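Local structure of importin subunit beta-1 (Saccharomyces cerevisiae, 5OWU) at residues A[753-758]-A[799-804]; A[778-783]-A[819-824]; A[791-796]-A[831-836]. The protein carries proteins into the nucleus as the importin beta subunit, through association with importin alpha, which binds the classical nuclear localization signal of the cargo. All coordinates share one frame; numbering follows the deposited sequence.

Contact 1 (A[753-758]-A[799-804]); sequences AVLDAY and SRAAVG
L755 of 753-758 meets A801 and A802 of 799-804. The contact is an apolar one between two helices of neighbouring HEAT repeats, 17 and 18. No hydrogen bond spans it, and the buried area is small, 114 Å².

S799 opens the second segment with its CB pointing away from helix 741-764. Its OG is hydrogen-bonded to Y793 O and Y830 OH. R800 follows and does not touch the other helix; its NH1 makes a salt bridge with D796 OD2.

A801 is the main partner. Its methyl points toward the other helix and lies against the forked end of L755. The closest approach is from L755 CD2 to A801 CB, at 3.8 Å. L755 CG is 4.0 Å from A801 CB, and L755 CD1 is 4.1 Å from it. The A801 methyl thus sits against CG and both methyls of the leucine. In L755, CG is anti to the backbone N (chi1 179°), and this extends the fork across the gap.

A802 comes next. A802 CA and L755 CA are the closest pair of CA atoms across the two segments, 7.2 Å apart. L755 CD1 reaches the backbone here and lies 4.1 Å from A802 N. A802 CB is only a marginal neighbour, 4.5 Å from L755 CD1. The small side chains of A801 and A802 are consistent with the leucine lying so near the helix backbone.

V803 packs on T847 and A851 of helix 842-860.

Helix 776-788 packs against both partners: its F782 touches L755, and its V786 touches A802. Helices 698-713 and 718-732 cover other sides of segment 753-758, and helix 842-860 lies beyond 799-804.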
# COMPACT_ATOMS: atom_id res chain seq x y z
N ALA A 753 -1.66 16.63 7.32
CA ALA A 753 -1.56 18.00 6.81
C ALA A 753 -2.29 18.99 7.71
O ALA A 753 -1.83 20.12 7.90
CB ALA A 753 -2.11 18.08 5.39
N VAL A 754 -3.44 18.59 8.25
CA VAL A 754 -4.13 19.47 9.19
C VAL A 754 -3.25 19.73 10.40
O VAL A 754 -3.14 20.87 10.88
CB VAL A 754 -5.50 18.87 9.58
CG1 VAL A 754 -6.15 19.65 10.73
CG2 VAL A 754 -6.43 18.87 8.37
N LEU A 755 -2.56 18.69 10.89
CA LEU A 755 -1.63 18.88 12.00
C LEU A 755 -0.55 19.90 11.64
O LEU A 755 -0.23 20.78 12.44
CB LEU A 755 -1.01 17.55 12.40
CG LEU A 755 0.01 17.58 13.55
CD1 LEU A 755 -0.56 18.26 14.79
CD2 LEU A 755 0.46 16.15 13.87
N ASP A 756 0.03 19.79 10.43
CA ASP A 756 0.98 20.80 9.97
C ASP A 756 0.37 22.20 10.05
O ASP A 756 0.99 23.14 10.56
CB ASP A 756 1.42 20.52 8.53
CG ASP A 756 2.36 19.34 8.40
OD1 ASP A 756 2.98 18.95 9.40
OD2 ASP A 756 2.49 18.82 7.27
N ALA A 757 -0.84 22.34 9.52
CA ALA A 757 -1.49 23.65 9.48
C ALA A 757 -1.61 24.23 10.88
O ALA A 757 -1.27 25.40 11.11
CB ALA A 757 -2.86 23.54 8.82
N TYR A 758 -2.10 23.43 11.83
CA TYR A 758 -2.32 23.94 13.18
C TYR A 758 -1.01 24.27 13.87
O TYR A 758 -0.93 25.24 14.64
CB TYR A 758 -3.12 22.93 14.02
CG TYR A 758 -4.58 22.77 13.63
CD1 TYR A 758 -5.26 23.78 12.96
CD2 TYR A 758 -5.28 21.61 13.94
CE1 TYR A 758 -6.58 23.64 12.61
CE2 TYR A 758 -6.61 21.46 13.59
CZ TYR A 758 -7.26 22.48 12.92
OH TYR A 758 -8.58 22.34 12.57
N SER A 799 2.91 12.40 17.07
CA SER A 799 2.63 12.57 18.49
C SER A 799 3.43 13.72 19.08
O SER A 799 2.93 14.45 19.94
CB SER A 799 2.93 11.27 19.25
OG SER A 799 1.76 10.47 19.31
N ARG A 800 4.68 13.90 18.63
CA ARG A 800 5.46 15.03 19.12
C ARG A 800 4.78 16.35 18.77
O ARG A 800 4.67 17.25 19.62
CB ARG A 800 6.88 15.00 18.54
CG ARG A 800 7.75 16.14 19.06
CD ARG A 800 9.22 15.95 18.75
NE ARG A 800 9.50 15.89 17.31
CZ ARG A 800 9.95 14.83 16.66
NH1 ARG A 800 10.22 13.69 17.29
NH2 ARG A 800 10.16 14.90 15.35
N ALA A 801 4.30 16.48 17.54
CA ALA A 801 3.64 17.72 17.15
C ALA A 801 2.33 17.92 17.92
O ALA A 801 2.04 19.03 18.37
CB ALA A 801 3.40 17.74 15.65
N ALA A 802 1.53 16.86 18.08
CA ALA A 802 0.23 17.01 18.72
C ALA A 802 0.36 17.35 20.20
O ALA A 802 -0.30 18.27 20.71
CB ALA A 802 -0.59 15.73 18.54
N VAL A 803 1.20 16.61 20.93
CA VAL A 803 1.39 16.92 22.34
C VAL A 803 2.05 18.29 22.48
O VAL A 803 1.76 19.06 23.41
CB VAL A 803 2.18 15.77 23.01
CG1 VAL A 803 3.66 15.85 22.69
CG2 VAL A 803 1.95 15.77 24.51
N GLY A 804 2.91 18.65 21.51
CA GLY A 804 3.43 20.00 21.47
C GLY A 804 2.34 21.05 21.37
O GLY A 804 2.40 22.09 22.04

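Contact 2 (A[778-783]-A[819-824]); sequences TIFQFI and KQFYGQ
F780, F821 and Y822 form an aromatic cluster between HEAT repeats 18 and 19, with F780 and Y822 buried. F780 projects from helix 776-788 toward the loop that precedes helix 825-836.

Over one face of the F780 ring sits F821 CB, 3.9 Å from the F780 ring centroid, in a CH-pi contact almost on the ring normal. The F821 ring is nearly parallel to that of F780, with planes 15° apart. With CG anti to the carbonyl carbon (chi1 -59°), it is slid so far that the two barely overlap, and the methylene does the covering.

The edge of F780 meets the Y822 face in a T-shape, with planes at 78°. F780 CZ is 3.6 Å from Y822 CZ. The Y822 hydroxyl is hydrogen-bonded to I806 O of helix 796-812, which probably helps to hold that ring in place.

The loop braces itself: Q824 NE2 donates to F821 O at 3.1 Å, in the carbonyl plane. With an alanine in place of F780, the face under F821 CB would be gone, and Y822 is likely to lose the edge that meets its ring.

With no hydrogen bond across it, the contact depends on ring shape and apolar burial.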
# COMPACT_ATOMS: atom_id res chain seq x y z
N THR A 778 -11.81 23.38 18.41
CA THR A 778 -11.62 22.69 17.13
C THR A 778 -10.27 21.97 17.08
O THR A 778 -10.18 20.80 16.68
CB THR A 778 -11.73 23.72 16.00
OG1 THR A 778 -13.10 24.12 15.85
CG2 THR A 778 -11.24 23.16 14.68
N ILE A 779 -9.21 22.67 17.49
CA ILE A 779 -7.89 22.06 17.46
C ILE A 779 -7.85 20.86 18.39
O ILE A 779 -7.28 19.81 18.06
CB ILE A 779 -6.82 23.11 17.82
CG1 ILE A 779 -6.79 24.20 16.74
CG2 ILE A 779 -5.43 22.46 17.95
CD1 ILE A 779 -5.99 25.41 17.12
N PHE A 780 -8.49 20.98 19.56
CA PHE A 780 -8.50 19.86 20.50
C PHE A 780 -9.29 18.68 19.95
O PHE A 780 -8.91 17.53 20.21
CB PHE A 780 -9.04 20.32 21.85
CG PHE A 780 -7.97 20.66 22.83
CD1 PHE A 780 -7.45 19.69 23.66
CD2 PHE A 780 -7.45 21.95 22.90
CE1 PHE A 780 -6.45 20.00 24.56
CE2 PHE A 780 -6.46 22.26 23.79
CZ PHE A 780 -5.95 21.28 24.62
N GLN A 781 -10.36 18.92 19.19
CA GLN A 781 -11.04 17.82 18.52
C GLN A 781 -10.09 17.10 17.58
O GLN A 781 -10.03 15.86 17.56
CB GLN A 781 -12.26 18.35 17.74
CG GLN A 781 -13.36 18.92 18.61
CD GLN A 781 -14.44 19.63 17.79
OE1 GLN A 781 -14.58 19.39 16.59
NE2 GLN A 781 -15.18 20.52 18.44
N PHE A 782 -9.32 17.85 16.79
CA PHE A 782 -8.33 17.20 15.94
C PHE A 782 -7.36 16.37 16.77
O PHE A 782 -7.06 15.21 16.44
CB PHE A 782 -7.57 18.21 15.10
CG PHE A 782 -6.45 17.60 14.32
CD1 PHE A 782 -6.71 16.92 13.14
CD2 PHE A 782 -5.15 17.65 14.79
CE1 PHE A 782 -5.68 16.33 12.43
CE2 PHE A 782 -4.13 17.07 14.09
CZ PHE A 782 -4.39 16.40 12.91
N ILE A 783 -6.83 16.96 17.85
CA ILE A 783 -5.84 16.25 18.66
C ILE A 783 -6.43 14.95 19.19
O ILE A 783 -5.77 13.91 19.21
CB ILE A 783 -5.33 17.17 19.79
CG1 ILE A 783 -4.63 18.40 19.18
CG2 ILE A 783 -4.37 16.40 20.69
CD1 ILE A 783 -4.08 19.40 20.19
N LYS A 819 -9.03 26.35 30.25
CA LYS A 819 -8.68 25.29 31.18
C LYS A 819 -9.67 24.13 31.13
O LYS A 819 -9.31 23.01 31.50
CB LYS A 819 -8.59 25.84 32.60
CG LYS A 819 -9.91 26.31 33.19
CD LYS A 819 -9.71 26.86 34.59
CE LYS A 819 -11.01 27.35 35.20
NZ LYS A 819 -10.81 27.88 36.58
N GLN A 820 -10.89 24.36 30.65
CA GLN A 820 -11.89 23.30 30.55
C GLN A 820 -11.43 22.14 29.67
O GLN A 820 -12.01 21.04 29.76
CB GLN A 820 -13.20 23.86 30.00
CG GLN A 820 -13.09 24.50 28.62
CD GLN A 820 -12.75 25.98 28.66
OE1 GLN A 820 -12.32 26.50 29.69
NE2 GLN A 820 -12.93 26.66 27.54
N PHE A 821 -10.45 22.35 28.79
CA PHE A 821 -9.95 21.26 27.95
C PHE A 821 -8.89 20.41 28.65
O PHE A 821 -8.65 19.28 28.22
CB PHE A 821 -9.35 21.81 26.66
CG PHE A 821 -10.32 22.60 25.84
CD1 PHE A 821 -11.27 21.96 25.06
CD2 PHE A 821 -10.30 23.99 25.88
CE1 PHE A 821 -12.18 22.70 24.31
CE2 PHE A 821 -11.21 24.73 25.13
CZ PHE A 821 -12.14 24.09 24.35
N TYR A 822 -8.27 20.92 29.72
CA TYR A 822 -7.09 20.28 30.28
C TYR A 822 -7.40 19.35 31.46
O TYR A 822 -6.47 18.87 32.10
CB TYR A 822 -6.08 21.35 30.70
CG TYR A 822 -5.46 21.99 29.48
CD1 TYR A 822 -6.09 23.04 28.83
CD2 TYR A 822 -4.26 21.51 28.96
CE1 TYR A 822 -5.53 23.61 27.70
CE2 TYR A 822 -3.70 22.08 27.83
CZ TYR A 822 -4.34 23.13 27.21
OH TYR A 822 -3.78 23.70 26.09
N GLY A 823 -8.67 19.09 31.75
CA GLY A 823 -9.07 18.10 32.73
C GLY A 823 -9.59 16.81 32.13
O GLY A 823 -10.10 15.97 32.88
N GLN A 824 -9.48 16.63 30.83
CA GLN A 824 -10.07 15.47 30.17
C GLN A 824 -9.17 14.25 30.34
O GLN A 824 -7.95 14.33 30.15
CB GLN A 824 -10.30 15.75 28.69
CG GLN A 824 -11.08 17.03 28.44
CD GLN A 824 -11.42 17.19 26.98
OE1 GLN A 824 -12.21 16.43 26.42
NE2 GLN A 824 -10.80 18.17 26.33

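Contact 3 (A[791-796]-A[831-836]); sequences QLYSED and IKRTRS
Y793 and R833 make a cation-pi contact at the surface, between HEAT repeats 18 and 19 of the superhelix. Y793 lies in the short helix 790-793, and R833 lies on helix 825-836.

Along Y793, CB points toward the partner helix. CG lies between the backbone N and the carbonyl carbon (chi1 70°), which turns one ring face to the arginine. Y793 CG is 4.0 Å from R833 NH2, and the same nitrogen is 4.1 Å from Y793 CD1. Y793 CD2 is 4.0 Å from R833 NH2. Y793 CE2 is slightly farther from R833 NH2, at 4.2 Å. NH2 thus stands over the ring, and R833 CZ is 4.8 Å from the ring centroid, near the normal.

The guanidinium does not lie flat on the ring. The planes are 67° apart, and it comes edge first with NH2 leading. A bend at chi3 (-42°) helps to bring it there. NH2 also makes a weak hydrogen bond to A787 O of helix 776-788.

Near the end of the arginine's helix, K832 O accepts twice from S836. S836 N and S836 OG reach it from opposite faces of its plane, with S836 OG 2.8 Å from K832 O.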
# COMPACT_ATOMS: atom_id res chain seq x y z
N GLN A 791 -2.59 4.91 13.50
CA GLN A 791 -1.87 5.39 12.33
C GLN A 791 -1.35 6.81 12.52
O GLN A 791 -0.42 7.22 11.82
CB GLN A 791 -2.78 5.31 11.11
CG GLN A 791 -3.30 3.91 10.81
CD GLN A 791 -4.12 3.85 9.54
OE1 GLN A 791 -3.65 3.37 8.51
NE2 GLN A 791 -5.36 4.34 9.61
N LEU A 792 -1.93 7.55 13.47
CA LEU A 792 -1.45 8.88 13.83
C LEU A 792 -0.53 8.85 15.05
O LEU A 792 0.64 9.21 14.96
CB LEU A 792 -2.64 9.82 14.07
CG LEU A 792 -3.43 10.21 12.82
CD1 LEU A 792 -4.76 10.88 13.17
CD2 LEU A 792 -2.60 11.13 11.93
N TYR A 793 -1.04 8.40 16.20
CA TYR A 793 -0.25 8.58 17.42
C TYR A 793 0.97 7.67 17.47
O TYR A 793 1.95 8.02 18.12
CB TYR A 793 -1.12 8.40 18.67
CG TYR A 793 -1.61 7.00 18.99
CD1 TYR A 793 -0.77 6.05 19.57
CD2 TYR A 793 -2.93 6.64 18.75
CE1 TYR A 793 -1.22 4.77 19.87
CE2 TYR A 793 -3.40 5.37 19.05
CZ TYR A 793 -2.54 4.44 19.61
OH TYR A 793 -3.00 3.18 19.91
N SER A 794 0.94 6.53 16.77
CA SER A 794 2.10 5.64 16.76
C SER A 794 3.29 6.26 16.02
O SER A 794 4.42 5.79 16.20
CB SER A 794 1.74 4.29 16.13
OG SER A 794 1.45 4.42 14.75
N GLU A 795 3.06 7.28 15.19
CA GLU A 795 4.14 7.97 14.51
C GLU A 795 4.78 8.98 15.46
O GLU A 795 4.11 9.89 15.95
CB GLU A 795 3.62 8.68 13.26
CG GLU A 795 3.25 7.74 12.11
CD GLU A 795 4.46 7.12 11.44
OE1 GLU A 795 5.55 7.74 11.44
OE2 GLU A 795 4.32 6.00 10.90
N ASP A 796 6.08 8.82 15.69
CA ASP A 796 6.79 9.66 16.65
C ASP A 796 6.59 11.15 16.36
O ASP A 796 6.30 11.93 17.27
CB ASP A 796 8.28 9.30 16.64
CG ASP A 796 9.06 10.01 17.72
OD1 ASP A 796 8.69 9.89 18.90
OD2 ASP A 796 10.04 10.71 17.39
N ILE A 831 -0.99 12.44 26.98
CA ILE A 831 0.28 13.00 27.42
C ILE A 831 1.14 11.91 28.06
O ILE A 831 2.35 11.83 27.80
CB ILE A 831 0.04 14.17 28.40
CG1 ILE A 831 -0.64 15.33 27.66
CG2 ILE A 831 1.36 14.62 29.03
CD1 ILE A 831 -1.07 16.48 28.56
N LYS A 832 0.53 11.06 28.87
CA LYS A 832 1.30 10.05 29.59
C LYS A 832 1.81 8.95 28.66
O LYS A 832 2.95 8.51 28.78
CB LYS A 832 0.46 9.47 30.73
CG LYS A 832 0.41 10.41 31.94
CD LYS A 832 -0.98 10.52 32.56
CE LYS A 832 -1.17 9.52 33.69
NZ LYS A 832 -2.38 9.84 34.51
N ARG A 833 0.97 8.50 27.72
CA ARG A 833 1.42 7.52 26.74
C ARG A 833 2.57 8.07 25.90
O ARG A 833 3.53 7.35 25.59
CB ARG A 833 0.27 7.10 25.83
CG ARG A 833 -0.90 6.44 26.54
CD ARG A 833 -1.70 5.54 25.60
NE ARG A 833 -1.90 6.14 24.28
CZ ARG A 833 -2.94 6.90 23.93
NH1 ARG A 833 -3.89 7.18 24.81
NH2 ARG A 833 -3.01 7.39 22.70
N THR A 834 2.48 9.35 25.52
CA THR A 834 3.54 9.95 24.71
C THR A 834 4.81 10.15 25.53
O THR A 834 5.92 10.02 25.00
CB THR A 834 3.07 11.28 24.13
OG1 THR A 834 1.88 11.07 23.35
CG2 THR A 834 4.14 11.88 23.24
N ARG A 835 4.67 10.45 26.82
CA ARG A 835 5.81 10.68 27.69
C ARG A 835 6.50 9.38 28.08
O ARG A 835 7.71 9.38 28.35
CB ARG A 835 5.35 11.43 28.94
CG ARG A 835 6.38 11.58 30.05
CD ARG A 835 7.60 12.37 29.59
NE ARG A 835 8.56 12.53 30.68
CZ ARG A 835 9.80 12.98 30.53
NH1 ARG A 835 10.26 13.31 29.32
NH2 ARG A 835 10.60 13.09 31.58
N SER A 836 5.78 8.26 28.08
CA SER A 836 6.30 6.99 28.58
C SER A 836 6.68 6.01 27.48
O SER A 836 7.67 5.28 27.64
CB SER A 836 5.26 6.33 29.50
OG SER A 836 4.13 5.92 28.76

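Overall arrangement
Contacts 1 and 2 are buried, and contact 3 is at the surface. Contact 1 joins HEAT repeats 17 and 18. Contacts 2 and 3 both join repeats 18 and 19, one through helix 776-788 and the other through the short helix 790-793 that follows it. The chemistry changes with place: aliphatic in contact 1, aromatic in contact 2, and a charged group over a ring in contact 3. Contacts 1 and 2 touch, as V754 and Y758 pack on F782. Contacts 1 and 3 are joined by a probable hydrogen bond between S799 OG and Y793 O, and by V803 packing on I831 and T834. Contacts 2 and 3 do not touch; their centres lie about 16 Å apart.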